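Long-range contacts in purine nucleoside phosphorylase (Thermus thermophilus, PDB 1ODI), which probably catalyses the reversible phosphorolysis of purine nucleosides such as adenosine, releasing the free base and ribose 1-phosphate: residues R83-V88 against V194-I199; A154-F159 against L176-E181. All coordinates share one frame; numbering follows the deposited sequence.

Contact 1: R83-V88 against V194-I199; sequences RVLVRV and VRTGAI. With SO4 (sulfate ion), chain G.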
loop_
_atom_site.group_PDB
_atom_site.type_symbol
_atom_site.label_atom_id
_atom_site.label_comp_id
_atom_site.label_asym_id
_atom_site.label_seq_id
_atom_site.Cartn_x
_atom_site.Cartn_y
_atom_site.Cartn_z
ATOM N N ARG A 83 -26.907 -10.799 19.909
ATOM C CA ARG A 83 -26.920 -9.358 20.145
ATOM C C ARG A 83 -25.682 -8.896 20.925
ATOM O O ARG A 83 -25.110 -7.848 20.641
ATOM C CB ARG A 83 -28.197 -8.986 20.906
ATOM C CG ARG A 83 -28.462 -7.493 21.035
ATOM C CD ARG A 83 -29.749 -7.224 21.825
ATOM N NE ARG A 83 -29.653 -7.684 23.214
ATOM C CZ ARG A 83 -28.951 -7.075 24.172
ATOM N NH1 ARG A 83 -28.272 -5.962 23.907
ATOM N NH2 ARG A 83 -28.925 -7.586 25.398
ATOM N N VAL A 84 -25.280 -9.682 21.916
ATOM C CA VAL A 84 -24.111 -9.366 22.724
ATOM C C VAL A 84 -23.127 -10.527 22.590
ATOM O O VAL A 84 -23.439 -11.658 22.971
ATOM C CB VAL A 84 -24.497 -9.189 24.203
ATOM C CG1 VAL A 84 -23.276 -8.808 25.013
ATOM C CG2 VAL A 84 -25.579 -8.127 24.330
ATOM N N LEU A 85 -21.948 -10.251 22.037
ATOM C CA LEU A 85 -20.930 -11.286 21.832
ATOM C C LEU A 85 -19.602 -10.911 22.472
ATOM O O LEU A 85 -18.983 -9.912 22.105
ATOM C CB LEU A 85 -20.712 -11.534 20.336
ATOM C CG LEU A 85 -21.951 -11.873 19.506
ATOM C CD1 LEU A 85 -22.774 -10.611 19.280
ATOM C CD2 LEU A 85 -21.531 -12.457 18.161
ATOM N N VAL A 86 -19.169 -11.713 23.435
ATOM C CA VAL A 86 -17.915 -11.445 24.116
ATOM C C VAL A 86 -16.934 -12.587 23.936
ATOM O O VAL A 86 -17.180 -13.710 24.371
ATOM C CB VAL A 86 -18.123 -11.222 25.629
ATOM C CG1 VAL A 86 -16.780 -11.072 26.317
ATOM C CG2 VAL A 86 -18.976 -9.987 25.862
ATOM N N ARG A 87 -15.818 -12.284 23.285
ATOM C CA ARG A 87 -14.777 -13.265 23.053
ATOM C C ARG A 87 -14.020 -13.534 24.353
ATOM O O ARG A 87 -13.590 -12.609 25.042
ATOM C CB ARG A 87 -13.818 -12.756 21.961
ATOM C CG ARG A 87 -12.447 -13.432 21.925
ATOM C CD ARG A 87 -11.625 -13.013 20.699
ATOM N NE ARG A 87 -10.208 -13.318 20.873
ATOM C CZ ARG A 87 -9.720 -14.538 21.092
ATOM N NH1 ARG A 87 -10.533 -15.588 21.150
ATOM N NH2 ARG A 87 -8.418 -14.706 21.303
ATOM N N VAL A 88 -13.899 -14.810 24.702
ATOM C CA VAL A 88 -13.153 -15.218 25.883
ATOM C C VAL A 88 -12.028 -16.101 25.364
ATOM O O VAL A 88 -12.197 -17.311 25.231
ATOM C CB VAL A 88 -14.025 -16.028 26.874
ATOM C CG1 VAL A 88 -14.887 -15.083 27.700
ATOM C CG2 VAL A 88 -14.904 -17.025 26.120
ATOM N N VAL A 194 -24.134 -4.892 16.499
ATOM C CA VAL A 194 -24.290 -5.707 17.694
ATOM C C VAL A 194 -23.191 -5.343 18.687
ATOM O O VAL A 194 -22.107 -4.928 18.294
ATOM C CB VAL A 194 -24.247 -7.234 17.368
ATOM C CG1 VAL A 194 -25.538 -7.655 16.682
ATOM C CG2 VAL A 194 -23.059 -7.556 16.477
ATOM N N ARG A 195 -23.492 -5.476 19.976
ATOM C CA ARG A 195 -22.544 -5.160 21.048
ATOM C C ARG A 195 -21.534 -6.294 21.215
ATOM O O ARG A 195 -21.912 -7.452 21.389
ATOM C CB ARG A 195 -23.300 -4.957 22.366
ATOM C CG ARG A 195 -24.316 -3.812 22.366
ATOM C CD ARG A 195 -25.259 -3.942 23.566
ATOM N NE ARG A 195 -26.092 -2.762 23.773
ATOM C CZ ARG A 195 -25.644 -1.599 24.242
ATOM N NH1 ARG A 195 -24.364 -1.453 24.559
ATOM N NH2 ARG A 195 -26.477 -0.577 24.394
ATOM N N THR A 196 -20.252 -5.965 21.169
ATOM C CA THR A 196 -19.219 -6.982 21.306
ATOM C C THR A 196 -18.108 -6.532 22.236
ATOM O O THR A 196 -17.849 -5.342 22.389
ATOM C CB THR A 196 -18.556 -7.289 19.967
ATOM O OG1 THR A 196 -17.809 -6.137 19.548
ATOM C CG2 THR A 196 -19.593 -7.641 18.917
ATOM N N GLY A 197 -17.438 -7.507 22.831
ATOM C CA GLY A 197 -16.339 -7.231 23.738
ATOM C C GLY A 197 -15.342 -8.374 23.707
ATOM O O GLY A 197 -15.605 -9.428 23.113
ATOM N N ALA A 198 -14.190 -8.178 24.330
ATOM C CA ALA A 198 -13.185 -9.229 24.351
ATOM C C ALA A 198 -12.388 -9.231 25.636
ATOM O O ALA A 198 -11.966 -8.189 26.113
ATOM C CB ALA A 198 -12.244 -9.087 23.155
ATOM N N ILE A 199 -12.206 -10.411 26.208
ATOM C CA ILE A 199 -11.423 -10.548 27.421
ATOM C C ILE A 199 -10.485 -11.722 27.189
ATOM O O ILE A 199 -10.882 -12.775 26.672
ATOM C CB ILE A 199 -12.320 -10.766 28.668
ATOM C CG1 ILE A 199 -11.443 -10.851 29.917
ATOM C CG2 ILE A 199 -13.191 -11.998 28.495
ATOM C CD1 ILE A 199 -12.233 -10.901 31.210
HETATM S S SO4 G . -8.264 -18.758 21.809
HETATM O O1 SO4 G . -7.774 -17.374 21.691
HETATM O O2 SO4 G . -9.685 -18.742 22.196
HETATM O O3 SO4 G . -7.472 -19.468 22.831
HETATM O O4 SO4 G . -8.128 -19.453 20.515
#
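Val84-Val88 and Arg195-Ile199 pair as parallel strands. Their short axes approach to 4.4 Å and diverge by 14°. Arg195 N starts the pairing with a weak, bent bond to Arg83 O. Arg195 O accepts from Leu85 N, and Leu85 O accepts from Gly197 N. Gly197 O accepts from Arg87 N. The last bond, Ile199 N to Arg87 O, is short and nearly straight at 2.8 Å. The pair lies in the central mixed sheet of the phosphorylase superfamily fold. Strand 16-19 flanks 84-88 along its other edge.

Val86, Val88 and Ile199 share one sheet face, covered by helix 214-234, with helix 131-143 also over Val86. Here Val88 CG1 packs obliquely on Ile199 CG2 at 3.6 Å. Val86 CG1 rests beside the Gly197 carbonyl and also nears Ile199 CG2. Leu85, Thr196, Arg87 and Ala198 line the other face, where helix 182-191 packs on Thr196, Arg87 and Ala198. Leu85 CD1 reaches back to Val194 CB at 4.2 Å.

At the start of the strands Arg83 and Arg195 run side by side. Their guanidinium planes are turned 77° apart, and Arg83 NH1 comes 3.6 Å from Arg195 CD. Each charge has its own acid, Glu15 for Arg83 and Asp130 for Arg195. Arg83 NH2 also bonds to Val235 O.

Arg87 CB meets Ala198 CB at 4.2 Å. With CG anti to the backbone N (chi1 161°) and the chain extended to NE, Arg87 carries its guanidinium away from Ala198. Its NH2 gives a straight bond to sulfate O1 at 2.8 Å, while NH1 adds two weak ones. Glu179 and Glu181 pair with the same guanidinium. The sulfate, probably from the crystallisation liquor, is also bound by Arg25 and by Arg44 of the second subunit, consistent with a phosphate site.

Contact 2: A154-F159 against L176-E181; sequences ASEDAF and LAFEME. With ADN (adenosine), chain H.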
loop_
_atom_site.group_PDB
_atom_site.type_symbol
_atom_site.label_atom_id
_atom_site.label_comp_id
_atom_site.label_asym_id
_atom_site.label_seq_id
_atom_site.Cartn_x
_atom_site.Cartn_y
_atom_site.Cartn_z
ATOM N N ALA A 154 -3.285 -7.144 19.651
ATOM C CA ALA A 154 -3.094 -7.078 18.218
ATOM C C ALA A 154 -3.590 -8.373 17.596
ATOM O O ALA A 154 -3.198 -9.462 18.013
ATOM C CB ALA A 154 -1.622 -6.853 17.902
ATOM N N SER A 155 -4.475 -8.247 16.614
ATOM C CA SER A 155 -5.025 -9.409 15.928
ATOM C C SER A 155 -4.179 -9.673 14.696
ATOM O O SER A 155 -4.142 -8.853 13.782
ATOM C CB SER A 155 -6.478 -9.152 15.520
ATOM O OG SER A 155 -7.314 -8.993 16.657
ATOM N N GLU A 156 -3.498 -10.817 14.681
ATOM C CA GLU A 156 -2.629 -11.186 13.565
ATOM C C GLU A 156 -3.103 -12.439 12.821
ATOM O O GLU A 156 -3.996 -13.150 13.277
ATOM C CB GLU A 156 -1.208 -11.417 14.072
ATOM C CG GLU A 156 -1.102 -12.541 15.086
ATOM C CD GLU A 156 0.336 -12.884 15.423
ATOM O OE1 GLU A 156 0.564 -13.766 16.273
ATOM O OE2 GLU A 156 1.244 -12.267 14.833
ATOM N N ASP A 157 -2.485 -12.699 11.674
ATOM C CA ASP A 157 -2.824 -13.860 10.859
ATOM C C ASP A 157 -1.792 -14.971 10.980
ATOM O O ASP A 157 -2.142 -16.147 10.997
ATOM C CB ASP A 157 -2.931 -13.470 9.381
ATOM C CG ASP A 157 -4.268 -12.860 9.026
ATOM O OD1 ASP A 157 -4.378 -12.317 7.908
ATOM O OD2 ASP A 157 -5.208 -12.926 9.850
ATOM N N ALA A 158 -0.518 -14.592 11.060
ATOM C CA ALA A 158 0.567 -15.568 11.120
ATOM C C ALA A 158 1.127 -15.823 12.508
ATOM O O ALA A 158 1.955 -15.059 13.003
ATOM C CB ALA A 158 1.688 -15.138 10.181
ATOM N N PHE A 159 0.694 -16.920 13.118
ATOM C CA PHE A 159 1.153 -17.266 14.454
ATOM C C PHE A 159 2.669 -17.401 14.497
ATOM O O PHE A 159 3.315 -16.838 15.382
ATOM C CB PHE A 159 0.525 -18.583 14.909
ATOM C CG PHE A 159 0.820 -18.938 16.344
ATOM C CD1 PHE A 159 -0.041 -18.534 17.365
ATOM C CD2 PHE A 159 1.957 -19.681 16.679
ATOM C CE1 PHE A 159 0.222 -18.866 18.699
ATOM C CE2 PHE A 159 2.229 -20.015 18.012
ATOM C CZ PHE A 159 1.357 -19.605 19.022
ATOM N N LEU A 176 -0.360 -4.902 24.179
ATOM C CA LEU A 176 -0.102 -5.743 25.332
ATOM C C LEU A 176 0.090 -7.209 24.965
ATOM O O LEU A 176 0.892 -7.910 25.587
ATOM C CB LEU A 176 -1.238 -5.616 26.348
ATOM C CG LEU A 176 -1.466 -4.247 26.995
ATOM C CD1 LEU A 176 -2.663 -4.323 27.918
ATOM C CD2 LEU A 176 -0.240 -3.826 27.772
ATOM N N ALA A 177 -0.633 -7.678 23.956
ATOM C CA ALA A 177 -0.515 -9.077 23.559
ATOM C C ALA A 177 -1.050 -9.337 22.157
ATOM O O ALA A 177 -1.793 -8.527 21.594
ATOM C CB ALA A 177 -1.243 -9.969 24.569
ATOM N N PHE A 178 -0.667 -10.481 21.604
ATOM C CA PHE A 178 -1.101 -10.858 20.279
ATOM C C PHE A 178 -2.082 -11.999 20.357
ATOM O O PHE A 178 -1.881 -12.953 21.109
ATOM C CB PHE A 178 0.085 -11.283 19.405
ATOM C CG PHE A 178 0.970 -10.150 18.993
ATOM C CD1 PHE A 178 1.831 -9.553 19.911
ATOM C CD2 PHE A 178 0.907 -9.641 17.700
ATOM C CE1 PHE A 178 2.618 -8.458 19.547
ATOM C CE2 PHE A 178 1.688 -8.547 17.326
ATOM C CZ PHE A 178 2.545 -7.953 18.254
ATOM N N GLU A 179 -3.151 -11.880 19.580
ATOM C CA GLU A 179 -4.167 -12.908 19.498
ATOM C C GLU A 179 -4.678 -12.904 18.051
ATOM O O GLU A 179 -4.181 -12.128 17.230
ATOM C CB GLU A 179 -5.264 -12.661 20.540
ATOM C CG GLU A 179 -5.852 -11.286 20.543
ATOM C CD GLU A 179 -7.132 -11.233 19.766
ATOM O OE1 GLU A 179 -7.112 -10.742 18.622
ATOM O OE2 GLU A 179 -8.156 -11.702 20.304
ATOM N N MET A 180 -5.653 -13.752 17.729
ATOM C CA MET A 180 -6.107 -13.857 16.345
ATOM C C MET A 180 -7.598 -13.789 16.030
ATOM O O MET A 180 -8.052 -14.463 15.104
ATOM C CB MET A 180 -5.558 -15.159 15.748
ATOM C CG MET A 180 -4.043 -15.309 15.831
ATOM S SD MET A 180 -3.474 -16.981 15.400
ATOM C CE MET A 180 -3.800 -17.013 13.629
ATOM N N GLU A 181 -8.372 -13.001 16.768
ATOM C CA GLU A 181 -9.791 -12.923 16.454
ATOM C C GLU A 181 -10.458 -11.582 16.730
ATOM O O GLU A 181 -11.389 -11.198 16.022
ATOM C CB GLU A 181 -10.570 -14.022 17.196
ATOM C CG GLU A 181 -10.315 -15.436 16.705
ATOM C CD GLU A 181 -9.189 -16.119 17.454
ATOM O OE1 GLU A 181 -8.583 -17.078 16.909
ATOM O OE2 GLU A 181 -8.921 -15.698 18.597
HETATM O "O5'" ADN H . -2.963 -20.683 19.976
HETATM C "C5'" ADN H . -3.240 -19.606 19.101
HETATM C "C4'" ADN H . -4.684 -19.191 19.445
HETATM O "O4'" ADN H . -4.863 -18.713 20.833
HETATM C "C3'" ADN H . -5.159 -18.024 18.598
HETATM O "O3'" ADN H . -6.520 -18.329 18.231
HETATM C "C2'" ADN H . -5.061 -16.757 19.482
HETATM O "O2'" ADN H . -6.260 -15.991 19.540
HETATM C "C1'" ADN H . -4.537 -17.311 20.843
HETATM N N9 ADN H . -3.068 -17.075 21.137
HETATM C C8 ADN H . -2.414 -17.481 22.315
HETATM N N7 ADN H . -1.140 -17.196 22.379
HETATM C C5 ADN H . -0.889 -16.548 21.169
HETATM C C6 ADN H . 0.315 -15.976 20.582
HETATM N N6 ADN H . 1.500 -15.988 21.201
HETATM N N1 ADN H . 0.203 -15.400 19.334
HETATM C C2 ADN H . -1.000 -15.385 18.695
HETATM N N3 ADN H . -2.184 -15.889 19.141
HETATM C C4 ADN H . -2.062 -16.459 20.383
#
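Glu179 turns back toward Ser155 by two torsions. CG sits between the backbone N and the carbonyl carbon (chi1 51°), and the chain bends again at chi2 (97°). Ser155 sets OG beside its backbone N, where OG gives a 2.6 Å bond to Glu179 OE1, nearly in line with the C-O bond. Glu181 N reaches the same oxygen at 3.2 Å from above the carboxylate plane. Ala182 N is a further donor, and Glu181 is the N-cap of helix 182-191.

The backbones pair in parallel, joining the two strands of a beta-alpha-beta unit built round helix 164-171. Ala154 N binds Ala177 O, Glu179 N binds Ala154 O, and Glu156 N binds Glu179 O. On the sheet face away from Ser155, Ala154 CB lies over the Phe178 ring, 4.1 Å from its centroid, a CH-pi contact.

Both segments line the adenosine pocket. Phe159 CE1 comes 3.5 Å from adenine C6. Met180 SD meets the edge of the Phe159 ring at CD1, 4.2 Å away, and Met180 N bonds to ribose O2' at 2.9 Å. The Glu181 carboxylate lies at the ribose hydroxyls, with OE1 2.8 Å from O3'. His5 of the second subunit also bonds to the adenosine.

With Glu179 OE1 taking several donors and OE2 paired to Arg87, the carboxylate is probably fixed in rotation. Replacing Glu179 by an alanine would probably leave Ser155 OG and Glu181 N without this acceptor and Arg87 without one of its acids. The Glu179 carboxylate thus lies behind the groups that bond to the ribose, tying strand end, helix start and arginine together.

How the contacts relate
Contact 2 is nested in the chain between the two segments of contact 1, and their centres lie about 17 Å apart. Both belong to one sheet, in which strands 84-93 and 175-179 are antiparallel neighbours. Two salt bridges join them. Arg87 NE meets Glu179 OE2 at 2.7 Å, and Arg87 NH2 meets Glu181 OE2 at 2.9 Å. The sulfate and the adenosine probably mark the phosphate and nucleoside parts of one active site. Arg87 of contact 1 grips the sulfate and also touches the adenosine. Contact 2 lines mainly the ribose and base, with Glu181 close to the sulfate. Residues of the second subunit reach both ligands.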